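Side-chain contacts in L-lysine 6-oxidase (Marinomonas mediterranea, PDB 3WEU), which oxidises the side-chain amine of L-lysine with a cysteine tryptophylquinone cofactor, releasing ammonium and the hydrogen peroxide that makes it antibacterial: residues Thr227-Tyr232 against Ser237-Ala242; Val11-Asn16 against Gly450-Trp455. One frame throughout, in Å; residues are numbered along the deposited sequence. Where two conformers were deposited one is given.

Interaction 1 (Thr227-Tyr232 against Ser237-Ala242)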
ATOM      1  N   THR A 227     -13.390  27.542 -34.150  1.00 18.85           N
ATOM      2  CA  THR A 227     -13.439  28.191 -35.474  1.00 18.61           C
ATOM      3  C   THR A 227     -14.871  28.456 -35.873  1.00 17.67           C
ATOM      4  O   THR A 227     -15.706  27.608 -35.715  1.00 17.82           O
ATOM      5  CB  THR A 227     -12.741  27.303 -36.562  1.00 19.72           C
ATOM      6  OG1 THR A 227     -11.428  27.020 -36.120  1.00 21.64           O
ATOM      7  CG2 THR A 227     -12.631  28.069 -37.924  1.00 23.05           C
ATOM      8  N   CYS A 228     -15.127  29.654 -36.335  1.00 16.74           N
ATOM      9  CA  CYS A 228     -16.422  30.083 -36.756  1.00 20.31           C
ATOM     10  C   CYS A 228     -16.356  30.482 -38.199  1.00 21.57           C
ATOM     11  O   CYS A 228     -15.647  31.431 -38.537  1.00 22.81           O
ATOM     12  CB  CYS A 228     -16.876  31.320 -36.011  1.00 21.04           C
ATOM     13  SG  CYS A 228     -18.542  31.855 -36.343  1.00 23.26           S
ATOM     14  N   VAL A 229     -17.166  29.824 -39.019  1.00 20.62           N
ATOM     15  CA  VAL A 229     -17.316  30.207 -40.466  1.00 19.58           C
ATOM     16  C   VAL A 229     -18.736  30.698 -40.660  1.00 20.87           C
ATOM     17  O   VAL A 229     -19.707  29.966 -40.423  1.00 19.76           O
ATOM     18  CB  VAL A 229     -17.067  29.003 -41.401  1.00 20.43           C
ATOM     19  CG1 VAL A 229     -17.260  29.392 -42.880  1.00 21.33           C
ATOM     20  CG2 VAL A 229     -15.683  28.397 -41.191  1.00 23.08           C
ATOM     21  N   VAL A 230     -18.871  31.933 -41.097  1.00 19.30           N
ATOM     22  CA  VAL A 230     -20.125  32.518 -41.402  1.00 19.59           C
ATOM     23  C   VAL A 230     -20.232  32.555 -42.933  1.00 21.05           C
ATOM     24  O   VAL A 230     -19.345  33.122 -43.607  1.00 21.39           O
ATOM     25  CB  VAL A 230     -20.141  33.982 -40.950  1.00 21.26           C
ATOM     26  CG1 VAL A 230     -21.419  34.704 -41.428  1.00 22.89           C
ATOM     27  CG2 VAL A 230     -20.066  34.029 -39.397  1.00 20.45           C
ATOM     28  N   THR A 231     -21.288  31.937 -43.442  1.00 21.70           N
ATOM     29  CA  THR A 231     -21.485  31.848 -44.891  1.00 20.50           C
ATOM     30  C   THR A 231     -22.620  32.802 -45.217  1.00 20.40           C
ATOM     31  O   THR A 231     -23.724  32.718 -44.649  1.00 19.63           O
ATOM     32  CB  THR A 231     -21.774  30.415 -45.294  1.00 19.32           C
ATOM     33  OG1 THR A 231     -20.676  29.579 -44.903  1.00 19.21           O
ATOM     34  CG2 THR A 231     -21.988  30.305 -46.829  1.00 19.61           C
ATOM     35  N   TYR A 232     -22.364  33.701 -46.146  1.00 23.58           N
ATOM     36  CA  TYR A 232     -23.358  34.663 -46.538  1.00 22.45           C
ATOM     37  C   TYR A 232     -24.230  34.156 -47.703  1.00 23.74           C
ATOM     38  O   TYR A 232     -23.951  33.120 -48.256  1.00 22.99           O
ATOM     39  CB  TYR A 232     -22.695  35.948 -46.912  1.00 25.14           C
ATOM     40  CG  TYR A 232     -21.846  36.497 -45.804  1.00 23.81           C
ATOM     41  CD1 TYR A 232     -22.425  37.169 -44.731  1.00 28.16           C
ATOM     42  CD2 TYR A 232     -20.463  36.395 -45.858  1.00 25.82           C
ATOM     43  CE1 TYR A 232     -21.636  37.692 -43.700  1.00 27.25           C
ATOM     44  CE2 TYR A 232     -19.659  36.907 -44.841  1.00 28.67           C
ATOM     45  CZ  TYR A 232     -20.249  37.552 -43.769  1.00 27.46           C
ATOM     46  OH  TYR A 232     -19.431  38.058 -42.793  1.00 30.25           O
ATOM     47  N   SER A 237     -17.735  33.590 -47.635  1.00 23.83           N
ATOM     48  CA  SER A 237     -17.670  33.398 -46.208  1.00 24.22           C
ATOM     49  C   SER A 237     -16.529  34.170 -45.587  1.00 26.03           C
ATOM     50  O   SER A 237     -15.568  34.597 -46.266  1.00 20.96           O
ATOM     51  CB  SER A 237     -17.544  31.939 -45.917  1.00 24.45           C
ATOM     52  OG  SER A 237     -16.315  31.458 -46.344  1.00 24.38           O
ATOM     53  N   GLU A 238     -16.662  34.340 -44.277  1.00 25.92           N
ATOM     54  CA  GLU A 238     -15.549  34.783 -43.415  1.00 23.38           C
ATOM     55  C   GLU A 238     -15.387  33.848 -42.265  1.00 24.47           C
ATOM     56  O   GLU A 238     -16.351  33.195 -41.828  1.00 20.14           O
ATOM     57  CB  GLU A 238     -15.775  36.219 -42.943  1.00 26.43           C
ATOM     58  CG  GLU A 238     -15.672  37.206 -44.067  1.00 28.68           C
ATOM     59  CD  GLU A 238     -15.958  38.612 -43.593  1.00 29.63           C
ATOM     60  OE1 GLU A 238     -17.103  38.881 -43.284  1.00 29.18           O
ATOM     61  OE2 GLU A 238     -15.022  39.421 -43.558  1.00 39.61           O
ATOM     62  N   THR A 239     -14.155  33.777 -41.760  1.00 22.17           N
ATOM     63  CA  THR A 239     -13.813  32.860 -40.705  1.00 26.74           C
ATOM     64  C   THR A 239     -13.135  33.647 -39.578  1.00 27.30           C
ATOM     65  O   THR A 239     -12.394  34.604 -39.834  1.00 26.87           O
ATOM     66  CB  THR A 239     -12.868  31.787 -41.239  1.00 29.40           C
ATOM     67  OG1 THR A 239     -13.564  31.007 -42.221  1.00 31.25           O
ATOM     68  CG2 THR A 239     -12.392  30.874 -40.121  1.00 29.40           C
ATOM     69  N   SER A 240     -13.398  33.260 -38.336  1.00 24.77           N
ATOM     70  CA  SER A 240     -12.700  33.904 -37.214  1.00 23.20           C
ATOM     71  C   SER A 240     -12.568  32.843 -36.119  1.00 21.18           C
ATOM     72  O   SER A 240     -13.207  31.770 -36.194  1.00 22.96           O
ATOM     73  CB  SER A 240     -13.468  35.155 -36.818  1.00 28.43           C
ATOM     74  OG  SER A 240     -13.000  35.689 -35.601  1.00 34.55           O
ATOM     75  N   THR A 241     -11.677  33.063 -35.152  1.00 18.97           N
ATOM     76  CA  THR A 241     -11.268  31.977 -34.250  1.00 19.73           C
ATOM     77  C   THR A 241     -11.190  32.480 -32.784  1.00 18.67           C
ATOM     78  O   THR A 241     -11.105  33.720 -32.537  1.00 19.83           O
ATOM     79  CB  THR A 241      -9.901  31.405 -34.596  1.00 21.05           C
ATOM     80  OG1 THR A 241      -8.999  32.498 -34.648  1.00 22.09           O
ATOM     81  CG2 THR A 241      -9.917  30.644 -35.933  1.00 22.73           C
ATOM     82  N   ALA A 242     -11.181  31.505 -31.869  1.00 16.76           N
ATOM     83  CA  ALA A 242     -11.054  31.718 -30.446  1.00 17.40           C
ATOM     84  C   ALA A 242     -10.524  30.443 -29.876  1.00 17.33           C
ATOM     85  O   ALA A 242     -10.101  29.537 -30.631  1.00 18.32           O
ATOM     86  CB  ALA A 242     -12.440  32.080 -29.843  1.00 18.38           C
TER
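Tyr232 OH donates to Glu238 OE1 over a short 2.5 Å, closing a side-chain link beside the turn of the hairpin formed by strands 223-232 and 237-247. Glu238 OE1 comes in at the edge of the ring, near its plane, and receives the phenol on its anti lone pair, pointing away from OE2. The carboxylate plane is turned 46° from that of the ring. Tyr232 reaches this point because CG lies anti to its own carbonyl carbon (chi1 -57°), which swings the ring across to the partner strand; Val230 CG1 then sits 3.7 Å above one ring face, offset toward the rim. Between the backbones, Cys228 and Ser240 form one hydrogen-bonded antiparallel pair and Val230 and Glu238 the next, each with two N-H...O bonds. The face away from Cys228, Val230, Glu238 and Ser240 carries Thr227, Val229, Thr231, Ser237, Thr239 and Thr241. There the methyls Thr227 CG2 and Thr239 CG2 meet at 3.6 Å, and Val229 CG2 rests 3.5 Å from Thr239 OG1. On the face with Val230 and Glu238, the loop residue Leu3 touches both and Tyr232, and its carbonyl binds Ser240 OG. The hairpin is built into a larger sheet: strand 80-91 bonds to the outer backbone edge of Thr227, Val229 and Thr231, while Cys228, Ser240 and Ala242 touch Val5 of strand 4-13.

Interaction 2 (Val11-Asn16 against Gly450-Trp455); sequences VARLGN and GIEMTW
Arg13 and Glu452 are brought together by a bend in each side chain. Arginine chi3 of 101° turns the guanidinium away from the line of its aliphatic chain, and glutamate chi2 of 86° folds the carboxylate over toward it. The two residues come from parts of the chain far apart in sequence: Arg13 is the last residue of strand 4-13, Glu452 belongs to a loop with no regular structure. NH2 alone makes the bond, meeting Glu452 OE2 at the guanidinium edge, near its plane. The modelled separation of Arg13 NH2 and Glu452 OE2 is 2.3 Å, too short to be taken literally, and Arg13 was built in two conformers, so the salt bridge is credible as a pairing but doubtful as a distance. In this conformer the planes stand 85° apart, unlike the flat, two-pronged fit of a carboxylate against a guanidinium. Further hydrogen bonds hold both ends. Arg13 NE donates to Ser248 O, Gln584 NE2 also donates to Glu452 OE2, and Val443 N donates to OE1. In the same loop, Gly450 N makes a weak hydrogen bond to O6 of the tryptophylquinone at position 581. Both partners are buried, which would be expected to strengthen their attraction; the pairing probably offsets both charges in the interior, and it ties the N-terminal sheet to the loop that borders the quinone.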
ATOM      1  N   VAL A  11     -14.809  29.464 -21.241  1.00 16.46           N
ATOM      2  CA  VAL A  11     -14.622  28.669 -20.076  1.00 15.72           C
ATOM      3  C   VAL A  11     -15.839  27.866 -19.778  1.00 16.15           C
ATOM      4  O   VAL A  11     -16.885  28.435 -19.594  1.00 17.11           O
ATOM      5  CB  VAL A  11     -14.277  29.577 -18.865  1.00 18.15           C
ATOM      6  CG1 VAL A  11     -14.233  28.758 -17.563  1.00 20.26           C
ATOM      7  CG2 VAL A  11     -12.954  30.298 -19.138  1.00 18.06           C
ATOM      8  N   ALA A  12     -15.696  26.554 -19.718  1.00 14.52           N
ATOM      9  CA  ALA A  12     -16.753  25.657 -19.318  1.00 16.04           C
ATOM     10  C   ALA A  12     -16.267  24.930 -18.077  1.00 16.45           C
ATOM     11  O   ALA A  12     -15.037  24.880 -17.795  1.00 14.99           O
ATOM     12  CB  ALA A  12     -17.039  24.641 -20.415  1.00 18.51           C
ATOM     13  N   ARG A  13     -17.199  24.309 -17.361  0.50 16.51           N
ATOM     14  CA  ARG A  13     -16.819  23.576 -16.186  0.50 17.03           C
ATOM     15  C   ARG A  13     -17.469  22.226 -16.121  0.50 16.46           C
ATOM     16  O   ARG A  13     -18.643  22.049 -16.463  0.50 16.62           O
ATOM     17  CB  ARG A  13     -17.078  24.398 -14.934  0.50 19.04           C
ATOM     18  CG  ARG A  13     -16.416  25.754 -15.041  0.50 21.09           C
ATOM     19  CD  ARG A  13     -16.393  26.555 -13.757  0.50 23.24           C
ATOM     20  NE  ARG A  13     -15.057  26.381 -13.255  0.50 27.70           N
ATOM     21  CZ  ARG A  13     -14.050  27.227 -13.415  0.50 28.22           C
ATOM     22  NH1 ARG A  13     -14.206  28.398 -14.006  0.50 27.62           N
ATOM     23  NH2 ARG A  13     -12.878  26.873 -12.942  0.50 28.42           N
ATOM     24  N   LEU A  14     -16.686  21.277 -15.660  1.00 14.81           N
ATOM     25  CA  LEU A  14     -17.100  19.902 -15.558  1.00 15.27           C
ATOM     26  C   LEU A  14     -18.349  19.730 -14.711  1.00 16.81           C
ATOM     27  O   LEU A  14     -18.558  20.453 -13.723  1.00 15.85           O
ATOM     28  CB  LEU A  14     -15.982  19.093 -14.850  1.00 16.53           C
ATOM     29  CG  LEU A  14     -14.634  19.012 -15.496  1.00 15.86           C
ATOM     30  CD1 LEU A  14     -13.737  18.190 -14.592  1.00 17.16           C
ATOM     31  CD2 LEU A  14     -14.759  18.404 -16.917  1.00 17.94           C
ATOM     32  N   GLY A  15     -19.140  18.729 -15.057  1.00 15.21           N
ATOM     33  CA  GLY A  15     -20.310  18.369 -14.285  1.00 15.84           C
ATOM     34  C   GLY A  15     -20.727  16.926 -14.559  1.00 15.89           C
ATOM     35  O   GLY A  15     -20.781  16.477 -15.723  1.00 17.19           O
ATOM     36  N   ASN A  16     -21.151  16.254 -13.516  1.00 16.95           N
ATOM     37  CA  ASN A  16     -21.566  14.864 -13.604  1.00 16.47           C
ATOM     38  C   ASN A  16     -23.074  14.617 -13.574  1.00 17.56           C
ATOM     39  O   ASN A  16     -23.526  13.477 -13.451  1.00 18.40           O
ATOM     40  CB  ASN A  16     -20.789  14.007 -12.588  1.00 16.99           C
ATOM     41  CG  ASN A  16     -21.044  14.368 -11.160  1.00 18.15           C
ATOM     42  OD1 ASN A  16     -21.524  15.438 -10.851  1.00 19.47           O
ATOM     43  ND2 ASN A  16     -20.662  13.464 -10.243  1.00 18.81           N
ATOM     44  N   GLY A 450      -1.834  25.882 -10.380  1.00 16.65           N
ATOM     45  CA  GLY A 450      -3.027  26.641 -10.600  1.00 16.79           C
ATOM     46  C   GLY A 450      -4.242  25.792 -10.574  1.00 16.14           C
ATOM     47  O   GLY A 450      -4.187  24.668 -10.078  1.00 16.60           O
ATOM     48  N   ILE A 451      -5.338  26.306 -11.124  1.00 14.73           N
ATOM     49  CA  ILE A 451      -6.608  25.511 -11.149  1.00 15.86           C
ATOM     50  C   ILE A 451      -6.992  25.279 -12.598  1.00 15.26           C
ATOM     51  O   ILE A 451      -6.799  24.175 -13.100  1.00 17.82           O
ATOM     52  CB  ILE A 451      -7.735  26.214 -10.389  1.00 16.44           C
ATOM     53  CG1 ILE A 451      -7.413  26.268  -8.888  1.00 16.14           C
ATOM     54  CG2 ILE A 451      -9.057  25.517 -10.620  1.00 15.55           C
ATOM     55  CD1 ILE A 451      -7.321  24.947  -8.215  1.00 17.07           C
ATOM     56  N   GLU A 452      -7.371  26.323 -13.327  1.00 15.57           N
ATOM     57  CA  GLU A 452      -7.740  26.087 -14.722  1.00 15.86           C
ATOM     58  C   GLU A 452      -6.516  25.892 -15.683  1.00 18.65           C
ATOM     59  O   GLU A 452      -6.575  25.060 -16.622  1.00 17.02           O
ATOM     60  CB  GLU A 452      -8.659  27.153 -15.243  1.00 17.92           C
ATOM     61  CG  GLU A 452     -10.015  27.219 -14.451  1.00 16.23           C
ATOM     62  CD  GLU A 452      -9.956  28.104 -13.193  1.00 17.56           C
ATOM     63  OE1 GLU A 452      -8.865  28.705 -12.875  1.00 15.29           O
ATOM     64  OE2 GLU A 452     -11.016  28.184 -12.509  1.00 16.63           O
ATOM     65  N   MET A 453      -5.525  26.758 -15.484  1.00 15.65           N
ATOM     66  CA  MET A 453      -4.433  26.964 -16.388  1.00 16.26           C
ATOM     67  C   MET A 453      -3.216  27.340 -15.580  1.00 14.99           C
ATOM     68  O   MET A 453      -3.341  27.724 -14.409  1.00 13.13           O
ATOM     69  CB  MET A 453      -4.777  28.026 -17.387  1.00 15.42           C
ATOM     70  CG  MET A 453      -5.754  27.539 -18.482  1.00 17.63           C
ATOM     71  SD  MET A 453      -6.412  28.943 -19.401  1.00 19.20           S
ATOM     72  CE  MET A 453      -7.877  29.295 -18.469  1.00 21.24           C
ATOM     73  N   THR A 454      -2.032  27.238 -16.194  1.00 15.57           N
ATOM     74  CA  THR A 454      -0.820  27.573 -15.449  1.00 15.33           C
ATOM     75  C   THR A 454      -0.006  28.614 -16.232  1.00 15.11           C
ATOM     76  O   THR A 454      -0.532  29.296 -17.114  1.00 13.68           O
ATOM     77  CB  THR A 454      -0.040  26.348 -15.033  1.00 16.82           C
ATOM     78  OG1 THR A 454       0.982  26.662 -14.076  1.00 15.22           O
ATOM     79  CG2 THR A 454       0.558  25.640 -16.254  1.00 16.89           C
ATOM     80  N   TRP A 455       1.288  28.692 -15.928  1.00 14.65           N
ATOM     81  CA  TRP A 455       2.081  29.867 -16.241  1.00 15.09           C
ATOM     82  C   TRP A 455       2.461  30.008 -17.686  1.00 15.58           C
ATOM     83  O   TRP A 455       3.022  31.047 -18.077  1.00 15.33           O
ATOM     84  CB  TRP A 455       3.315  29.983 -15.305  1.00 15.55           C
ATOM     85  CG  TRP A 455       3.944  28.703 -14.956  1.00 16.68           C
ATOM     86  CD1 TRP A 455       4.084  28.185 -13.718  1.00 17.08           C
ATOM     87  CD2 TRP A 455       4.623  27.808 -15.847  1.00 16.53           C
ATOM     88  NE1 TRP A 455       4.757  27.000 -13.772  1.00 16.37           N
ATOM     89  CE2 TRP A 455       5.157  26.767 -15.057  1.00 16.23           C
ATOM     90  CE3 TRP A 455       4.905  27.827 -17.224  1.00 18.23           C
ATOM     91  CZ2 TRP A 455       5.851  25.651 -15.610  1.00 14.90           C
ATOM     92  CZ3 TRP A 455       5.657  26.732 -17.776  1.00 15.75           C
ATOM     93  CH2 TRP A 455       6.079  25.644 -16.952  1.00 15.73           C
TER

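Overall arrangement
Interaction 1 lies at the surface, its centre about 31 Å from the centre of the chain, whereas that of interaction 2 is buried about 7 Å from it. Their centres are 26 Å apart and their nearest atoms about 9 Å, so they do not touch. What connects them is one mixed sheet: strand 237-247, which supplies half of interaction 1, runs parallel to strand 4-13, and its later residues Val245 and Gly247 bond to the backbone of Ala12 beside Arg13. From there the salt bridge leads to the loop 450-455, whose first residue, Gly450, makes a weak hydrogen bond to the tryptophylquinone at position 581, cross-linked to Cys516. Interaction 2 is therefore close to the cofactor, and interaction 1 belongs to the peripheral end of the same sheet.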